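Local coordinates for Atg5 (Kluyveromyces marxianus, PDB 3VQI), which takes part in autophagic vesicle formation and cytoplasm-to-vacuole transport, and is joined to Atg12 through Atg10 in a conjugate essential for autophagy, at residues A[42-47]-A[243-248]; A[85-90]-A[268-273]; A[93-98]-A[203-208]. All blocks are in the same frame, centred on the assembly; numbering follows the deposited sequence.

Contact 1 of 3, residues A[42-47]-A[243-248]; sequences MLRDAY and IIQGID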
loop_
_atom_site.group_PDB
_atom_site.type_symbol
_atom_site.label_atom_id
_atom_site.label_comp_id
_atom_site.label_asym_id
_atom_site.label_seq_id
_atom_site.Cartn_x
_atom_site.Cartn_y
_atom_site.Cartn_z
ATOM N N MET A 42 7.596 9.533 -1.614
ATOM C CA MET A 42 7.244 8.296 -0.922
ATOM C C MET A 42 7.392 7.101 -1.848
ATOM O O MET A 42 7.148 7.195 -3.057
ATOM C CB MET A 42 5.802 8.331 -0.426
ATOM C CG MET A 42 5.528 9.282 0.717
ATOM S SD MET A 42 3.807 9.167 1.211
ATOM C CE MET A 42 3.724 10.486 2.453
ATOM N N LEU A 43 7.800 5.974 -1.286
ATOM C CA LEU A 43 7.936 4.782 -2.089
ATOM C C LEU A 43 6.540 4.222 -2.317
ATOM O O LEU A 43 5.727 4.197 -1.401
ATOM C CB LEU A 43 8.815 3.773 -1.369
ATOM C CG LEU A 43 10.284 4.196 -1.345
ATOM C CD1 LEU A 43 11.060 3.302 -0.399
ATOM C CD2 LEU A 43 10.853 4.134 -2.757
ATOM N N ARG A 44 6.254 3.802 -3.545
ATOM C CA ARG A 44 4.952 3.248 -3.867
ATOM C C ARG A 44 4.673 2.015 -3.035
ATOM O O ARG A 44 3.570 1.826 -2.540
ATOM C CB ARG A 44 4.870 2.905 -5.355
ATOM C CG ARG A 44 4.448 4.086 -6.217
ATOM C CD ARG A 44 4.485 3.797 -7.712
ATOM N NE ARG A 44 3.486 4.621 -8.379
ATOM C CZ ARG A 44 2.192 4.312 -8.429
ATOM N NH1 ARG A 44 1.755 3.186 -7.870
ATOM N NH2 ARG A 44 1.333 5.155 -8.985
ATOM N N ASP A 45 5.682 1.175 -2.876
ATOM C CA ASP A 45 5.517 -0.031 -2.100
ATOM C C ASP A 45 6.102 0.134 -0.717
ATOM O O ASP A 45 7.123 -0.462 -0.371
ATOM C CB ASP A 45 6.155 -1.212 -2.820
ATOM C CG ASP A 45 5.122 -2.165 -3.374
ATOM O OD1 ASP A 45 4.280 -2.636 -2.584
ATOM O OD2 ASP A 45 5.145 -2.441 -4.591
ATOM N N ALA A 46 5.428 0.963 0.064
ATOM C CA ALA A 46 5.793 1.267 1.437
ATOM C C ALA A 46 4.455 1.602 2.066
ATOM O O ALA A 46 3.427 1.550 1.393
ATOM C CB ALA A 46 6.705 2.474 1.480
ATOM N N TYR A 47 4.456 1.952 3.344
ATOM C CA TYR A 47 3.214 2.298 4.013
ATOM C C TYR A 47 3.212 3.760 4.450
ATOM O O TYR A 47 4.241 4.267 4.913
ATOM C CB TYR A 47 3.012 1.388 5.220
ATOM C CG TYR A 47 2.590 -0.007 4.845
ATOM C CD1 TYR A 47 1.298 -0.257 4.394
ATOM C CD2 TYR A 47 3.472 -1.082 4.959
ATOM C CE1 TYR A 47 0.883 -1.543 4.069
ATOM C CE2 TYR A 47 3.067 -2.381 4.636
ATOM C CZ TYR A 47 1.768 -2.602 4.193
ATOM O OH TYR A 47 1.345 -3.866 3.889
ATOM N N ILE A 243 -5.518 0.098 -13.670
ATOM C CA ILE A 243 -4.354 0.738 -13.062
ATOM C C ILE A 243 -3.648 -0.196 -12.090
ATOM O O ILE A 243 -4.211 -0.592 -11.071
ATOM C CB ILE A 243 -4.709 2.029 -12.308
ATOM C CG1 ILE A 243 -5.250 3.083 -13.278
ATOM C CG2 ILE A 243 -3.463 2.571 -11.623
ATOM C CD1 ILE A 243 -5.429 4.462 -12.652
ATOM N N ILE A 244 -2.412 -0.555 -12.424
ATOM C CA ILE A 244 -1.610 -1.436 -11.591
ATOM C C ILE A 244 -0.247 -0.804 -11.388
ATOM O O ILE A 244 0.374 -0.348 -12.345
ATOM C CB ILE A 244 -1.402 -2.793 -12.248
ATOM C CG1 ILE A 244 -2.754 -3.467 -12.472
ATOM C CG2 ILE A 244 -0.505 -3.653 -11.378
ATOM C CD1 ILE A 244 -2.659 -4.789 -13.196
ATOM N N GLN A 245 0.207 -0.768 -10.140
ATOM C CA GLN A 245 1.503 -0.192 -9.813
ATOM C C GLN A 245 1.746 1.155 -10.482
ATOM O O GLN A 245 2.887 1.503 -10.789
ATOM C CB GLN A 245 2.609 -1.171 -10.193
ATOM C CG GLN A 245 2.780 -2.308 -9.209
ATOM C CD GLN A 245 3.319 -1.823 -7.879
ATOM O OE1 GLN A 245 3.714 -0.660 -7.742
ATOM N NE2 GLN A 245 3.353 -2.712 -6.895
ATOM N N GLY A 246 0.668 1.904 -10.708
ATOM C CA GLY A 246 0.780 3.220 -11.315
ATOM C C GLY A 246 0.850 3.257 -12.833
ATOM O O GLY A 246 1.128 4.307 -13.428
ATOM N N ILE A 247 0.597 2.121 -13.472
ATOM C CA ILE A 247 0.645 2.066 -14.924
ATOM C C ILE A 247 -0.619 1.449 -15.514
ATOM O O ILE A 247 -1.183 0.499 -14.963
ATOM C CB ILE A 247 1.898 1.284 -15.405
ATOM C CG1 ILE A 247 1.909 -0.120 -14.802
ATOM C CG2 ILE A 247 3.169 2.023 -14.987
ATOM C CD1 ILE A 247 3.242 -0.828 -14.940
ATOM N N ASP A 248 -1.068 2.024 -16.629
ATOM C CA ASP A 248 -2.262 1.550 -17.322
ATOM C C ASP A 248 -1.940 0.238 -18.023
ATOM O O ASP A 248 -1.109 0.203 -18.922
ATOM C CB ASP A 248 -2.732 2.583 -18.355
ATOM C CG ASP A 248 -3.126 3.914 -17.725
ATOM O OD1 ASP A 248 -3.921 3.913 -16.763
ATOM O OD2 ASP A 248 -2.651 4.968 -18.198
#
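Arg-44 and Gln-245 bring the two backbones nearest, with their CA atoms 7.7 Å apart. Arg-44, the first residue past strand 37-43, points its side chain toward the turn opposite; there, strands 241-244 and 247-250 are joined by a tight type I' turn with Gln-245 and Gly-246 at its corners, closed by Ile-247 N bonding to Ile-244 O at 2.7 Å. Arg-44 runs straight out from CG to NE and lays one face of its guanidinium over that turn: NH2 comes within 3.1 Å of Gly-246 CA, and NH1 within 3.3 Å of Gln-245 C. Having no side chain, the glycine lets the guanidinium lie this close. The charge itself is answered by Asp-94, in a salt bridge to NH2. Beside it, Gln-245 folds back at chi2 (-68°), which carries its amide to Asp-45. NE2 donates to Asp-45 OD2 at 2.9 Å, reaching it on the syn side but tilted out of the carboxylate plane, with an N-H...O angle of 152°. NE2 also bonds to Phe-262 O, while Asp-45 OD1 takes the backbone N of Ile-265, so the amide nitrogen makes two bonds and each carboxylate oxygen has a partner. What results is a beta hairpin of the UblB ubiquitin-like domain, with a two-residue type I' turn, docked by that turn on the end of a UblA edge strand.

Contact 2 of 3, residues A[85-90]-A[268-273]; sequences WEYPCG and FLYLVT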
loop_
_atom_site.group_PDB
_atom_site.type_symbol
_atom_site.label_atom_id
_atom_site.label_comp_id
_atom_site.label_asym_id
_atom_site.label_seq_id
_atom_site.Cartn_x
_atom_site.Cartn_y
_atom_site.Cartn_z
ATOM N N TRP A 85 -4.764 3.816 5.301
ATOM C CA TRP A 85 -3.340 3.549 5.231
ATOM C C TRP A 85 -2.764 2.131 5.394
ATOM O O TRP A 85 -1.549 1.958 5.305
ATOM C CB TRP A 85 -2.592 4.510 6.148
ATOM C CG TRP A 85 -3.089 4.607 7.529
ATOM C CD1 TRP A 85 -4.075 3.876 8.117
ATOM C CD2 TRP A 85 -2.624 5.528 8.512
ATOM N NE1 TRP A 85 -4.258 4.288 9.417
ATOM C CE2 TRP A 85 -3.379 5.302 9.685
ATOM C CE3 TRP A 85 -1.637 6.525 8.516
ATOM C CZ2 TRP A 85 -3.179 6.039 10.848
ATOM C CZ3 TRP A 85 -1.438 7.259 9.673
ATOM C CH2 TRP A 85 -2.207 7.012 10.825
ATOM N N GLU A 86 -3.610 1.132 5.613
ATOM C CA GLU A 86 -3.126 -0.238 5.720
ATOM C C GLU A 86 -2.851 -0.821 4.326
ATOM O O GLU A 86 -2.570 -2.011 4.183
ATOM C CB GLU A 86 -4.125 -1.144 6.473
ATOM C CG GLU A 86 -5.445 -1.401 5.776
ATOM C CD GLU A 86 -6.479 -0.314 6.027
ATOM O OE1 GLU A 86 -7.670 -0.560 5.726
ATOM O OE2 GLU A 86 -6.110 0.779 6.519
ATOM N N TYR A 87 -2.952 0.016 3.298
ATOM C CA TYR A 87 -2.659 -0.417 1.944
ATOM C C TYR A 87 -1.425 0.342 1.499
ATOM O O TYR A 87 -1.190 1.467 1.934
ATOM C CB TYR A 87 -3.825 -0.113 1.002
ATOM C CG TYR A 87 -5.052 -0.930 1.300
ATOM C CD1 TYR A 87 -6.135 -0.379 1.992
ATOM C CD2 TYR A 87 -5.111 -2.277 0.942
ATOM C CE1 TYR A 87 -7.251 -1.152 2.324
ATOM C CE2 TYR A 87 -6.218 -3.063 1.271
ATOM C CZ TYR A 87 -7.279 -2.491 1.962
ATOM O OH TYR A 87 -8.356 -3.268 2.293
ATOM N N PRO A 88 -0.597 -0.268 0.642
ATOM C CA PRO A 88 0.588 0.490 0.228
ATOM C C PRO A 88 0.254 1.836 -0.406
ATOM O O PRO A 88 -0.806 1.997 -1.020
ATOM C CB PRO A 88 1.305 -0.465 -0.734
ATOM C CG PRO A 88 0.262 -1.546 -1.053
ATOM C CD PRO A 88 -0.516 -1.673 0.206
ATOM N N CYS A 89 1.163 2.794 -0.237
ATOM C CA CYS A 89 1.020 4.142 -0.781
ATOM C C CYS A 89 0.640 4.145 -2.256
ATOM O O CYS A 89 -0.341 4.756 -2.659
ATOM C CB CYS A 89 2.331 4.918 -0.619
ATOM S SG CYS A 89 2.899 5.072 1.087
ATOM N N GLY A 90 1.437 3.466 -3.063
ATOM C CA GLY A 90 1.168 3.425 -4.486
ATOM C C GLY A 90 -0.247 3.001 -4.818
ATOM O O GLY A 90 -0.880 3.551 -5.727
ATOM N N PHE A 268 -0.112 -8.961 -2.544
ATOM C CA PHE A 268 -1.275 -8.920 -3.394
ATOM C C PHE A 268 -1.060 -8.037 -4.597
ATOM O O PHE A 268 -0.306 -7.070 -4.561
ATOM C CB PHE A 268 -2.495 -8.429 -2.615
ATOM C CG PHE A 268 -3.030 -9.423 -1.626
ATOM C CD1 PHE A 268 -2.366 -9.666 -0.429
ATOM C CD2 PHE A 268 -4.227 -10.104 -1.881
ATOM C CE1 PHE A 268 -2.886 -10.571 0.508
ATOM C CE2 PHE A 268 -4.756 -11.013 -0.947
ATOM C CZ PHE A 268 -4.081 -11.242 0.249
ATOM N N LEU A 269 -1.724 -8.406 -5.680
ATOM C CA LEU A 269 -1.681 -7.654 -6.922
ATOM C C LEU A 269 -2.937 -6.797 -6.855
ATOM O O LEU A 269 -4.044 -7.325 -6.760
ATOM C CB LEU A 269 -1.763 -8.608 -8.108
ATOM C CG LEU A 269 -2.119 -8.043 -9.481
ATOM C CD1 LEU A 269 -1.040 -7.094 -10.021
ATOM C CD2 LEU A 269 -2.313 -9.241 -10.383
ATOM N N TYR A 270 -2.774 -5.484 -6.880
ATOM C CA TYR A 270 -3.925 -4.602 -6.800
ATOM C C TYR A 270 -4.327 -4.007 -8.133
ATOM O O TYR A 270 -3.518 -3.405 -8.840
ATOM C CB TYR A 270 -3.669 -3.449 -5.817
ATOM C CG TYR A 270 -3.570 -3.857 -4.369
ATOM C CD1 TYR A 270 -2.381 -4.361 -3.844
ATOM C CD2 TYR A 270 -4.666 -3.729 -3.518
ATOM C CE1 TYR A 270 -2.289 -4.720 -2.503
ATOM C CE2 TYR A 270 -4.585 -4.090 -2.181
ATOM C CZ TYR A 270 -3.394 -4.585 -1.677
ATOM O OH TYR A 270 -3.318 -4.960 -0.352
ATOM N N LEU A 271 -5.596 -4.170 -8.465
ATOM C CA LEU A 271 -6.125 -3.604 -9.687
ATOM C C LEU A 271 -7.061 -2.466 -9.313
ATOM O O LEU A 271 -7.939 -2.627 -8.462
ATOM C CB LEU A 271 -6.910 -4.650 -10.471
ATOM C CG LEU A 271 -6.167 -5.502 -11.496
ATOM C CD1 LEU A 271 -5.122 -6.367 -10.804
ATOM C CD2 LEU A 271 -7.186 -6.363 -12.243
ATOM N N VAL A 272 -6.854 -1.312 -9.927
ATOM C CA VAL A 272 -7.719 -0.167 -9.698
ATOM C C VAL A 272 -8.502 0.054 -10.991
ATOM O O VAL A 272 -7.932 0.389 -12.030
ATOM C CB VAL A 272 -6.911 1.088 -9.356
ATOM C CG1 VAL A 272 -7.776 2.329 -9.516
ATOM C CG2 VAL A 272 -6.415 0.991 -7.925
ATOM N N THR A 273 -9.811 -0.163 -10.916
ATOM C CA THR A 273 -10.700 -0.001 -12.061
ATOM C C THR A 273 -10.909 1.456 -12.454
ATOM O O THR A 273 -10.747 2.370 -11.639
ATOM C CB THR A 273 -12.078 -0.597 -11.768
ATOM O OG1 THR A 273 -12.564 -0.059 -10.531
ATOM C CG2 THR A 273 -11.998 -2.116 -11.680
#
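Tyr-87 and Tyr-270 meet rim to rim, at the place where the start of helix 89-96 in the UblA ubiquitin-like domain faces strand 269-272 of UblB. Their planes stand at 84° and their centroids lie 5.9 Å apart, yet neither ring sits over the face of the other, so this is not a T-shaped stack. Tyr-87 brings up the edge made by CD2 and CE2. Its CD2 lies 3.5 Å from Tyr-270 OH, which approaches in the plane of the Tyr-87 ring, and 3.6 Å from Tyr-270 CE2; Tyr-87 CE2 is a little farther from that same Tyr-270 OH, at 3.8 Å. Pro-88 CG packs more loosely, 4.3 Å from Tyr-270 CE1. The outer part of the Tyr-270 ring thus meets two consecutive residues, the second the N-cap of the helix.

The reach of Tyr-270 comes from its first bond, which points toward 85-90, and from a chi1 of -68° that sets CG anti to the carbonyl carbon and carries the ring straight off the strand. One step out, its phenol oxygen is hydrogen-bonded both to Asp-266 OD1 and to Arg-203 NH1, which fix where the tip of the ring lies. Asp-266 spends its other oxygen on the backbone N of Phe-268, and the ring of Phe-268 makes a cation-pi contact with Arg-203. Tyr-87 pairs edge-to-face with Trp-205, while Val-91 on the first turn of the helix adds an apolar neighbour to Tyr-270. Holding the helix start itself is a backbone bond between Gly-90 N and Arg-44 O, and over one face of the Tyr-87 ring, towards the rim, rests Glu-86 CG.

Contact 3 of 3, residues A[93-98]-A[203-208]; sequences FDLLNK and RVWTSN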
loop_
_atom_site.group_PDB
_atom_site.type_symbol
_atom_site.label_atom_id
_atom_site.label_comp_id
_atom_site.label_asym_id
_atom_site.label_seq_id
_atom_site.Cartn_x
_atom_site.Cartn_y
_atom_site.Cartn_z
ATOM N N PHE A 93 -2.522 5.854 -3.925
ATOM C CA PHE A 93 -2.304 6.908 -4.909
ATOM C C PHE A 93 -3.082 6.567 -6.189
ATOM O O PHE A 93 -3.797 7.405 -6.742
ATOM C CB PHE A 93 -0.817 7.019 -5.239
ATOM C CG PHE A 93 -0.503 8.050 -6.274
ATOM C CD1 PHE A 93 -0.406 9.394 -5.928
ATOM C CD2 PHE A 93 -0.327 7.685 -7.603
ATOM C CE1 PHE A 93 -0.137 10.365 -6.891
ATOM C CE2 PHE A 93 -0.055 8.646 -8.578
ATOM C CZ PHE A 93 0.038 9.991 -8.221
ATOM N N ASP A 94 -2.930 5.332 -6.656
ATOM C CA ASP A 94 -3.614 4.891 -7.860
ATOM C C ASP A 94 -5.124 4.973 -7.702
ATOM O O ASP A 94 -5.833 5.292 -8.639
ATOM C CB ASP A 94 -3.238 3.439 -8.195
ATOM C CG ASP A 94 -1.814 3.298 -8.702
ATOM O OD1 ASP A 94 -1.171 4.331 -8.980
ATOM O OD2 ASP A 94 -1.344 2.148 -8.832
ATOM N N LEU A 95 -5.600 4.690 -6.500
ATOM C CA LEU A 95 -7.021 4.673 -6.213
ATOM C C LEU A 95 -7.697 6.021 -5.976
ATOM O O LEU A 95 -8.823 6.228 -6.425
ATOM C CB LEU A 95 -7.274 3.780 -4.994
ATOM C CG LEU A 95 -8.690 3.754 -4.406
ATOM C CD1 LEU A 95 -9.580 2.924 -5.298
ATOM C CD2 LEU A 95 -8.671 3.158 -3.006
ATOM N N LEU A 96 -7.018 6.935 -5.286
ATOM C CA LEU A 96 -7.625 8.212 -4.937
ATOM C C LEU A 96 -7.235 9.472 -5.706
ATOM O O LEU A 96 -8.054 10.388 -5.844
ATOM C CB LEU A 96 -7.407 8.482 -3.447
ATOM C CG LEU A 96 -7.710 7.334 -2.481
ATOM C CD1 LEU A 96 -7.038 7.633 -1.152
ATOM C CD2 LEU A 96 -9.210 7.120 -2.320
ATOM N N ASN A 97 -6.013 9.533 -6.217
ATOM C CA ASN A 97 -5.577 10.749 -6.902
ATOM C C ASN A 97 -6.288 11.157 -8.190
ATOM O O ASN A 97 -6.722 10.314 -8.979
ATOM C CB ASN A 97 -4.079 10.696 -7.170
ATOM C CG ASN A 97 -3.537 12.031 -7.629
ATOM O OD1 ASN A 97 -3.529 13.006 -6.869
ATOM N ND2 ASN A 97 -3.094 12.090 -8.885
ATOM N N LYS A 98 -6.381 12.471 -8.400
ATOM C CA LYS A 98 -7.031 13.023 -9.586
ATOM C C LYS A 98 -6.262 12.649 -10.852
ATOM O O LYS A 98 -6.799 11.987 -11.744
ATOM C CB LYS A 98 -7.133 14.540 -9.463
ATOM N N ARG A 203 -6.680 -8.356 -5.456
ATOM C CA ARG A 203 -7.620 -7.440 -4.832
ATOM C C ARG A 203 -7.968 -6.377 -5.840
ATOM O O ARG A 203 -7.084 -5.774 -6.452
ATOM C CB ARG A 203 -7.013 -6.828 -3.571
ATOM C CG ARG A 203 -7.034 -7.787 -2.396
ATOM C CD ARG A 203 -6.271 -7.252 -1.207
ATOM N NE ARG A 203 -6.372 -8.167 -0.078
ATOM C CZ ARG A 203 -5.697 -8.027 1.055
ATOM N NH1 ARG A 203 -4.863 -7.005 1.210
ATOM N NH2 ARG A 203 -5.867 -8.901 2.034
ATOM N N VAL A 204 -9.266 -6.167 -6.027
ATOM C CA VAL A 204 -9.735 -5.183 -6.989
ATOM C C VAL A 204 -10.476 -4.052 -6.293
ATOM O O VAL A 204 -11.229 -4.289 -5.347
ATOM C CB VAL A 204 -10.685 -5.834 -8.018
ATOM C CG1 VAL A 204 -10.989 -4.853 -9.140
ATOM C CG2 VAL A 204 -10.067 -7.110 -8.565
ATOM N N TRP A 205 -10.250 -2.826 -6.756
ATOM C CA TRP A 205 -10.915 -1.659 -6.185
ATOM C C TRP A 205 -12.022 -1.233 -7.120
ATOM O O TRP A 205 -11.817 -1.147 -8.331
ATOM C CB TRP A 205 -9.952 -0.482 -6.007
ATOM C CG TRP A 205 -8.962 -0.657 -4.902
ATOM C CD1 TRP A 205 -7.668 -1.084 -5.018
ATOM C CD2 TRP A 205 -9.175 -0.397 -3.505
ATOM N NE1 TRP A 205 -7.061 -1.099 -3.785
ATOM C CE2 TRP A 205 -7.959 -0.682 -2.840
ATOM C CE3 TRP A 205 -10.272 0.049 -2.753
ATOM C CZ2 TRP A 205 -7.812 -0.531 -1.452
ATOM C CZ3 TRP A 205 -10.123 0.198 -1.378
ATOM C CH2 TRP A 205 -8.900 -0.090 -0.743
ATOM N N THR A 206 -13.196 -0.977 -6.552
ATOM C CA THR A 206 -14.352 -0.543 -7.323
ATOM C C THR A 206 -14.291 0.961 -7.547
ATOM O O THR A 206 -13.345 1.628 -7.118
ATOM C CB THR A 206 -15.647 -0.850 -6.587
ATOM O OG1 THR A 206 -15.636 -0.197 -5.307
ATOM C CG2 THR A 206 -15.794 -2.342 -6.394
ATOM N N SER A 207 -15.306 1.495 -8.214
ATOM C CA SER A 207 -15.356 2.924 -8.483
ATOM C C SER A 207 -15.718 3.669 -7.210
ATOM O O SER A 207 -15.391 4.852 -7.064
ATOM C CB SER A 207 -16.378 3.217 -9.576
ATOM N N ASN A 208 -16.383 2.974 -6.281
ATOM C CA ASN A 208 -16.783 3.602 -5.029
ATOM C C ASN A 208 -15.819 3.364 -3.868
ATOM O O ASN A 208 -16.161 3.557 -2.703
ATOM C CB ASN A 208 -18.220 3.195 -4.650
ATOM C CG ASN A 208 -18.355 1.729 -4.295
ATOM O OD1 ASN A 208 -18.088 0.851 -5.115
ATOM N ND2 ASN A 208 -18.783 1.459 -3.062
#
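With chi1 at 173°, Leu-95 throws its branched end out from helix 89-96 towards Trp-205, whose own chi1 of -72° sets CG opposite the carbonyl carbon and lifts the indole off strand 202-205 to meet it. The two methyls divide the work. CD2 sits over the face of the six-membered ring of Trp-205, 3.5 Å from its centroid and only 13° off the ring normal, a well-aimed CH-pi contact. CD1 reaches back to the root of the indole, 3.5 Å from Trp-205 CB, and so follows the bend from ring to backbone. Val-272 on the neighbouring strand touches both side chains, and Tyr-209 also lies against Leu-95. Were Trp-205 replaced by an alanine, the indole face would be gone, and Leu-95 CD2 would probably be left over a gap and Tyr-87 without its aromatic partner. Just past the strand, Thr-206 turns away from the helix and donates OG1 to Asn-208 OD1 at 2.7 Å, from well above the carbonyl plane; the same hydroxyl is also hydrogen-bonded to Ala-210 N, which pins the loop leading to strand 211-212. In fold terms, this is helix-on-sheet packing between two ubiquitin-like domains, with Leu-95 of a UblA helix packed on a tryptophan of the UblB sheet.

How the contacts relate
From the N terminus, strand 37-43 of UblA leads into 42-47, then come 85-90 and 93-98 on the helix start and end. The chain next passes through the helical bundle before reaching UblB, where contact 3 closes at 203-208, contact 1 at 243-248 and contact 2 at 268-273. Contact 3 is nested inside the loops of both others, whereas contacts 1 and 2 cross. All three therefore tie UblA to UblB, which the helical bundle separates along the chain. Helix 89-96 serves contacts 2 and 3, whose UblB strands are neighbours in one sheet, joined by Trp-205 N and Leu-271 O. Asp-94, on that helix, and the backbone pairing of Ile-243 with Val-272 connect contact 1 to the rest.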